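Cycloalternan-forming enzyme (Listeria monocytogenes serovar 1/2a, PDB 5F7U) is a multidomain member of glycoside hydrolase family 31 that carries a family 6 carbohydrate-binding module and holds glycans in several pockets. Local coordinates at residues Y704-A709 with S839-V844; M804-G809 with N825-V830. The protein carries 1 engineered substitution. All coordinates share one frame; numbering follows the deposited sequence.

Interaction 1. Residues Y704-A709 with S839-V844; sequences YIYTAA and SFYDDV
Thr707 is where helix 702-715 presses most closely on strand 835-842, its CA 5.1 Å from the CA of Tyr841. The short axes cross nearly at right angles (100°), so the contact stays short, carried from the helix by Tyr706 and Thr707. Thr707 turns both branches to use. CG2, anti to the backbone N, reaches 3.3 Å from Ser839 O, while OG1 accepts a hydrogen bond from Tyr841 N at 3.2 Å, with an N-H...O angle of 154°. OG1 also bonds to Pro703 O, one helical turn back. Gripped by two bonds, it fixes the threonine rotation and links a helix carbonyl to the strand backbone. The Phe840 ring crosses Thr707 at about a right angle, its CD1 3.4 Å from Thr707 OG1.

Toward the tips of Tyr706, Tyr841 and Asp843 the contact turns polar and is bridged by water, with Tyr841 and Asp843 partly exposed. The two tyrosine rings cross obliquely, planes 39° apart, and meet CE2 to CE2 at 3.4 Å, with the Tyr706 atom at the edge of the Tyr841 ring. Asp843 lays its CG 3.5 Å from Tyr706 CE2. The water donates to Tyr706 OH (2.7 Å) and to Asp843 OD1, and is hydrogen-bonded to Tyr841 OH. Tyr706 OH also bonds to Leu360 O, so the hydroxyl has two partners.

This is packing between a helix that follows the family 31 barrel strands and the later beta region. Strand 848-857 lies beside strand 835-842, pairing with Phe840 and Asp842, while Pro803 of strand 801-806 touches both Tyr704 and Phe840.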
loop_
_atom_site.group_PDB
_atom_site.type_symbol
_atom_site.label_atom_id
_atom_site.label_comp_id
_atom_site.label_asym_id
_atom_site.label_seq_id
_atom_site.Cartn_x
_atom_site.Cartn_y
_atom_site.Cartn_z
ATOM N N TYR A 704 7.328 -2.207 -17.437
ATOM C CA TYR A 704 7.775 -2.822 -16.184
ATOM C C TYR A 704 6.726 -2.634 -15.087
ATOM O O TYR A 704 6.377 -3.591 -14.381
ATOM C CB TYR A 704 9.112 -2.189 -15.769
ATOM C CG TYR A 704 9.628 -2.532 -14.384
ATOM C CD1 TYR A 704 10.385 -3.685 -14.175
ATOM C CD2 TYR A 704 9.382 -1.682 -13.286
ATOM C CE1 TYR A 704 10.888 -4.000 -12.917
ATOM C CE2 TYR A 704 9.848 -2.005 -11.998
ATOM C CZ TYR A 704 10.614 -3.153 -11.834
ATOM O OH TYR A 704 11.111 -3.498 -10.590
ATOM N N ILE A 705 6.247 -1.395 -14.941
ATOM C CA ILE A 705 5.225 -1.067 -13.933
ATOM C C ILE A 705 3.955 -1.889 -14.141
ATOM O O ILE A 705 3.399 -2.447 -13.186
ATOM C CB ILE A 705 4.916 0.451 -13.931
ATOM C CG1 ILE A 705 6.166 1.232 -13.453
ATOM C CG2 ILE A 705 3.661 0.778 -13.097
ATOM C CD1 ILE A 705 6.043 2.745 -13.632
ATOM N N TYR A 706 3.520 -2.001 -15.395
ATOM C CA TYR A 706 2.272 -2.708 -15.648
ATOM C C TYR A 706 2.439 -4.212 -15.495
ATOM O O TYR A 706 1.516 -4.899 -15.052
ATOM C CB TYR A 706 1.685 -2.332 -17.010
ATOM C CG TYR A 706 0.225 -2.707 -17.152
ATOM C CD1 TYR A 706 -0.722 -2.343 -16.163
ATOM C CD2 TYR A 706 -0.222 -3.443 -18.249
ATOM C CE1 TYR A 706 -2.053 -2.691 -16.280
ATOM C CE2 TYR A 706 -1.569 -3.783 -18.387
ATOM C CZ TYR A 706 -2.476 -3.416 -17.401
ATOM O OH TYR A 706 -3.801 -3.774 -17.544
ATOM N N THR A 707 3.623 -4.733 -15.840
ATOM C CA THR A 707 3.889 -6.145 -15.548
ATOM C C THR A 707 3.836 -6.378 -14.038
ATOM O O THR A 707 3.310 -7.403 -13.586
ATOM C CB THR A 707 5.234 -6.613 -16.144
ATOM O OG1 THR A 707 5.186 -6.451 -17.561
ATOM C CG2 THR A 707 5.506 -8.103 -15.853
ATOM N N ALA A 708 4.374 -5.436 -13.264
ATOM C CA ALA A 708 4.292 -5.559 -11.796
ATOM C C ALA A 708 2.842 -5.513 -11.311
ATOM O O ALA A 708 2.476 -6.240 -10.386
ATOM C CB ALA A 708 5.129 -4.493 -11.097
ATOM N N ALA A 709 2.016 -4.693 -11.954
ATOM C CA ALA A 709 0.588 -4.632 -11.606
ATOM C C ALA A 709 -0.092 -5.997 -11.823
ATOM O O ALA A 709 -0.877 -6.456 -10.985
ATOM C CB ALA A 709 -0.111 -3.543 -12.411
ATOM N N SER A 839 9.143 -12.752 -16.966
ATOM C CA SER A 839 7.928 -12.917 -17.756
ATOM C C SER A 839 7.321 -11.543 -17.968
ATOM O O SER A 839 6.779 -10.952 -17.025
ATOM C CB SER A 839 6.936 -13.825 -17.021
ATOM O OG SER A 839 5.980 -14.377 -17.909
ATOM N N PHE A 840 7.431 -11.028 -19.193
ATOM C CA PHE A 840 6.894 -9.718 -19.548
ATOM C C PHE A 840 5.426 -9.809 -19.999
ATOM O O PHE A 840 5.088 -10.602 -20.870
ATOM C CB PHE A 840 7.773 -9.113 -20.657
ATOM C CG PHE A 840 7.214 -7.879 -21.286
ATOM C CD1 PHE A 840 6.818 -6.775 -20.510
ATOM C CD2 PHE A 840 7.089 -7.806 -22.684
ATOM C CE1 PHE A 840 6.302 -5.638 -21.110
ATOM C CE2 PHE A 840 6.590 -6.659 -23.288
ATOM C CZ PHE A 840 6.183 -5.584 -22.500
ATOM N N TYR A 841 4.574 -8.983 -19.393
ATOM C CA TYR A 841 3.177 -8.882 -19.782
ATOM C C TYR A 841 3.019 -7.892 -20.924
ATOM O O TYR A 841 3.036 -6.671 -20.719
ATOM C CB TYR A 841 2.345 -8.437 -18.583
ATOM C CG TYR A 841 0.849 -8.383 -18.816
ATOM C CD1 TYR A 841 0.166 -9.445 -19.424
ATOM C CD2 TYR A 841 0.113 -7.279 -18.381
ATOM C CE1 TYR A 841 -1.211 -9.388 -19.620
ATOM C CE2 TYR A 841 -1.261 -7.214 -18.558
ATOM C CZ TYR A 841 -1.915 -8.264 -19.177
ATOM O OH TYR A 841 -3.273 -8.184 -19.346
ATOM N N ASP A 842 2.865 -8.424 -22.131
ATOM C CA ASP A 842 2.872 -7.584 -23.311
ATOM C C ASP A 842 1.431 -7.139 -23.628
ATOM O O ASP A 842 0.759 -7.716 -24.488
ATOM C CB ASP A 842 3.564 -8.336 -24.452
ATOM C CG ASP A 842 3.680 -7.524 -25.729
ATOM O OD1 ASP A 842 3.281 -6.349 -25.767
ATOM O OD2 ASP A 842 4.173 -8.102 -26.710
ATOM N N ASP A 843 0.987 -6.100 -22.915
ATOM C CA ASP A 843 -0.389 -5.579 -23.006
ATOM C C ASP A 843 -0.710 -5.028 -24.398
ATOM O O ASP A 843 -1.867 -5.070 -24.837
ATOM C CB ASP A 843 -0.627 -4.470 -21.958
ATOM C CG ASP A 843 -2.092 -4.016 -21.887
ATOM O OD1 ASP A 843 -2.993 -4.871 -21.718
ATOM O OD2 ASP A 843 -2.360 -2.793 -21.987
ATOM N N VAL A 844 0.301 -4.490 -25.077
ATOM C CA VAL A 844 0.127 -3.930 -26.426
ATOM C C VAL A 844 -0.339 -5.017 -27.392
ATOM O O VAL A 844 -1.158 -4.755 -28.283
ATOM C CB VAL A 844 1.402 -3.162 -26.890
ATOM C CG1 VAL A 844 1.453 -2.908 -28.405
ATOM C CG2 VAL A 844 1.508 -1.838 -26.137
HETATM O O HOH W 1 -4.606 -5.740 -19.237
#

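Interaction 2. Residues M804-G809 with N825-V830; sequences MNMTDG and NLTFRV
An antiparallel strand pair at the margin of a mixed five-stranded sheet makes this contact: 801-806 is an outermost strand and 825-830 is its inner neighbour. Met804 faces Thr827 and Met806 faces Asn825 as hydrogen-bonded pairs, with Asn805 and Leu826 a non-hydrogen-bonded pair between them. The Met804 N to Thr827 O bond is short at 2.6 Å, and its return, Thr827 N to Met804 O, is 2.8 Å. Asn825 O takes two donors, Met806 N and the hydroxyl of Thr827 OG1, both approaching from above the carbonyl plane. The short axes open to 133°, a marked twist.

On the face carrying Met804, Met806 and Thr827, the methionines pack over the second strand. Met804 folds at its last torsion (chi3 -63°) so that CE lies 3.5 Å from both Thr827 CG2 and Arg829 CB, while Met806 CG comes 3.5 Å from Thr827 OG1.

Beyond the last pair, Asn825 takes over. Its ND2 donates to Asp808 OD1 at 2.9 Å, on the anti lone pair and almost straight (173°), with carboxylate and amide practically coplanar. A weak second bond goes to Thr807 O. Thr807 OG1 accepts from Gly809 N in an ST turn just after the strand ends.

Asn805 points to the opposite face, with Leu826. A magnesium ion lies about 3 Å from its side chain, probably the one bound by Tyr823 and Asp824, since Asn805 OD1 accepts from Asp824 N. Strand 874-879 flanks 825-830 on its far side, Arg829 reaches Gln877 in it, and Phe828 meets Ile852 of strand 848-857.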
loop_
_atom_site.group_PDB
_atom_site.type_symbol
_atom_site.label_atom_id
_atom_site.label_comp_id
_atom_site.label_asym_id
_atom_site.label_seq_id
_atom_site.Cartn_x
_atom_site.Cartn_y
_atom_site.Cartn_z
ATOM N N MET A 804 11.070 -1.571 -21.073
ATOM C CA MET A 804 10.933 -0.126 -21.153
ATOM C C MET A 804 10.384 0.292 -22.512
ATOM O O MET A 804 10.553 -0.412 -23.502
ATOM C CB MET A 804 12.267 0.573 -20.894
ATOM C CG MET A 804 12.965 0.202 -19.592
ATOM S SD MET A 804 14.517 1.092 -19.409
ATOM C CE MET A 804 15.477 0.491 -20.784
ATOM N N ASN A 805 9.720 1.436 -22.534
ATOM C CA ASN A 805 9.237 2.031 -23.773
ATOM C C ASN A 805 10.035 3.315 -23.973
ATOM O O ASN A 805 9.822 4.284 -23.251
ATOM C CB ASN A 805 7.732 2.321 -23.672
ATOM C CG ASN A 805 7.162 2.840 -24.973
ATOM O OD1 ASN A 805 7.727 2.608 -26.038
ATOM N ND2 ASN A 805 6.040 3.546 -24.897
ATOM N N MET A 806 10.958 3.298 -24.939
ATOM C CA MET A 806 11.934 4.392 -25.135
ATOM C C MET A 806 11.729 5.119 -26.454
ATOM O O MET A 806 11.175 4.559 -27.401
ATOM C CB MET A 806 13.375 3.846 -25.099
ATOM C CG MET A 806 13.739 3.077 -23.839
ATOM S SD MET A 806 13.709 4.064 -22.334
ATOM C CE MET A 806 15.459 4.265 -22.028
ATOM N N THR A 807 12.199 6.365 -26.515
ATOM C CA THR A 807 12.259 7.113 -27.782
ATOM C C THR A 807 13.527 6.688 -28.530
ATOM O O THR A 807 14.328 5.906 -28.009
ATOM C CB THR A 807 12.359 8.629 -27.551
ATOM O OG1 THR A 807 13.637 8.933 -26.974
ATOM C CG2 THR A 807 11.234 9.125 -26.645
ATOM N N ASP A 808 13.739 7.235 -29.730
ATOM C CA ASP A 808 15.010 7.038 -30.424
ATOM C C ASP A 808 16.230 7.603 -29.680
ATOM O O ASP A 808 17.373 7.364 -30.087
ATOM C CB ASP A 808 14.954 7.647 -31.831
ATOM C CG ASP A 808 14.182 6.789 -32.811
ATOM O OD1 ASP A 808 13.698 5.701 -32.442
ATOM O OD2 ASP A 808 14.066 7.202 -33.981
ATOM N N GLY A 809 15.994 8.387 -28.632
ATOM C CA GLY A 809 17.069 8.905 -27.789
ATOM C C GLY A 809 17.601 7.868 -26.809
ATOM O O GLY A 809 18.743 7.956 -26.359
ATOM N N ASN A 825 10.028 2.464 -28.962
ATOM C CA ASN A 825 11.073 1.427 -28.997
ATOM C C ASN A 825 10.983 0.529 -27.770
ATOM O O ASN A 825 11.375 0.936 -26.659
ATOM C CB ASN A 825 12.474 2.035 -29.081
ATOM C CG ASN A 825 12.681 2.870 -30.330
ATOM O OD1 ASN A 825 12.246 2.501 -31.417
ATOM N ND2 ASN A 825 13.377 3.985 -30.186
ATOM N N LEU A 826 10.449 -0.673 -27.950
ATOM C CA LEU A 826 10.372 -1.617 -26.817
ATOM C C LEU A 826 11.796 -2.069 -26.513
ATOM O O LEU A 826 12.512 -2.543 -27.412
ATOM C CB LEU A 826 9.474 -2.796 -27.150
ATOM C CG LEU A 826 9.343 -3.940 -26.148
ATOM C CD1 LEU A 826 8.696 -3.468 -24.856
ATOM C CD2 LEU A 826 8.503 -5.024 -26.811
ATOM N N THR A 827 12.182 -1.915 -25.248
ATOM C CA THR A 827 13.570 -2.011 -24.801
ATOM C C THR A 827 13.628 -2.858 -23.539
ATOM O O THR A 827 12.701 -2.805 -22.739
ATOM C CB THR A 827 14.160 -0.605 -24.548
ATOM O OG1 THR A 827 14.085 0.166 -25.758
ATOM C CG2 THR A 827 15.634 -0.653 -24.108
ATOM N N PHE A 828 14.681 -3.664 -23.379
ATOM C CA PHE A 828 14.874 -4.399 -22.129
ATOM C C PHE A 828 16.238 -4.055 -21.569
ATOM O O PHE A 828 17.261 -4.366 -22.197
ATOM C CB PHE A 828 14.749 -5.920 -22.324
ATOM C CG PHE A 828 13.387 -6.355 -22.769
ATOM C CD1 PHE A 828 13.049 -6.338 -24.124
ATOM C CD2 PHE A 828 12.430 -6.777 -21.835
ATOM C CE1 PHE A 828 11.774 -6.709 -24.544
ATOM C CE2 PHE A 828 11.166 -7.179 -22.256
ATOM C CZ PHE A 828 10.837 -7.126 -23.609
ATOM N N ARG A 829 16.231 -3.410 -20.406
ATOM C CA ARG A 829 17.444 -3.087 -19.670
ATOM C C ARG A 829 17.828 -4.307 -18.835
ATOM O O ARG A 829 16.998 -4.839 -18.099
ATOM C CB ARG A 829 17.184 -1.861 -18.781
ATOM C CG ARG A 829 18.338 -1.388 -17.909
ATOM C CD ARG A 829 19.492 -0.765 -18.694
ATOM N NE ARG A 829 19.183 0.541 -19.282
ATOM C CZ ARG A 829 19.213 1.699 -18.632
ATOM N NH1 ARG A 829 18.971 2.828 -19.302
ATOM N NH2 ARG A 829 19.496 1.739 -17.326
ATOM N N VAL A 830 19.088 -4.741 -18.961
ATOM C CA VAL A 830 19.559 -6.002 -18.395
ATOM C C VAL A 830 20.823 -5.753 -17.588
ATOM O O VAL A 830 21.773 -5.152 -18.099
ATOM C CB VAL A 830 19.850 -7.045 -19.514
ATOM C CG1 VAL A 830 20.429 -8.337 -18.932
ATOM C CG2 VAL A 830 18.558 -7.363 -20.289
HETATM O O HOH W 2 11.394 4.246 -33.625
#

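In the fold
The centres of the two contacts lie about 14 Å apart, on the same side of the chain's centre. Along the chain, 704-709 comes first, then both segments of interaction 2, and 839-844 closes the series, so interaction 1 encloses interaction 2 in sequence. Strands 825-830 and 835-842 are consecutive but belong to different sheets, the mixed one and a six-stranded antiparallel one, which meet through side chains, consistent with a beta sandwich. Phe840 joins the contacts directly: its CD2 is 3.9 Å from Phe828 CZ and its CZ 4.0 Å from Leu826 CD1. Interaction 2 lies at the edge of the mixed sheet, while interaction 1 joins the neighbouring sheet to a helix that follows the barrel strands.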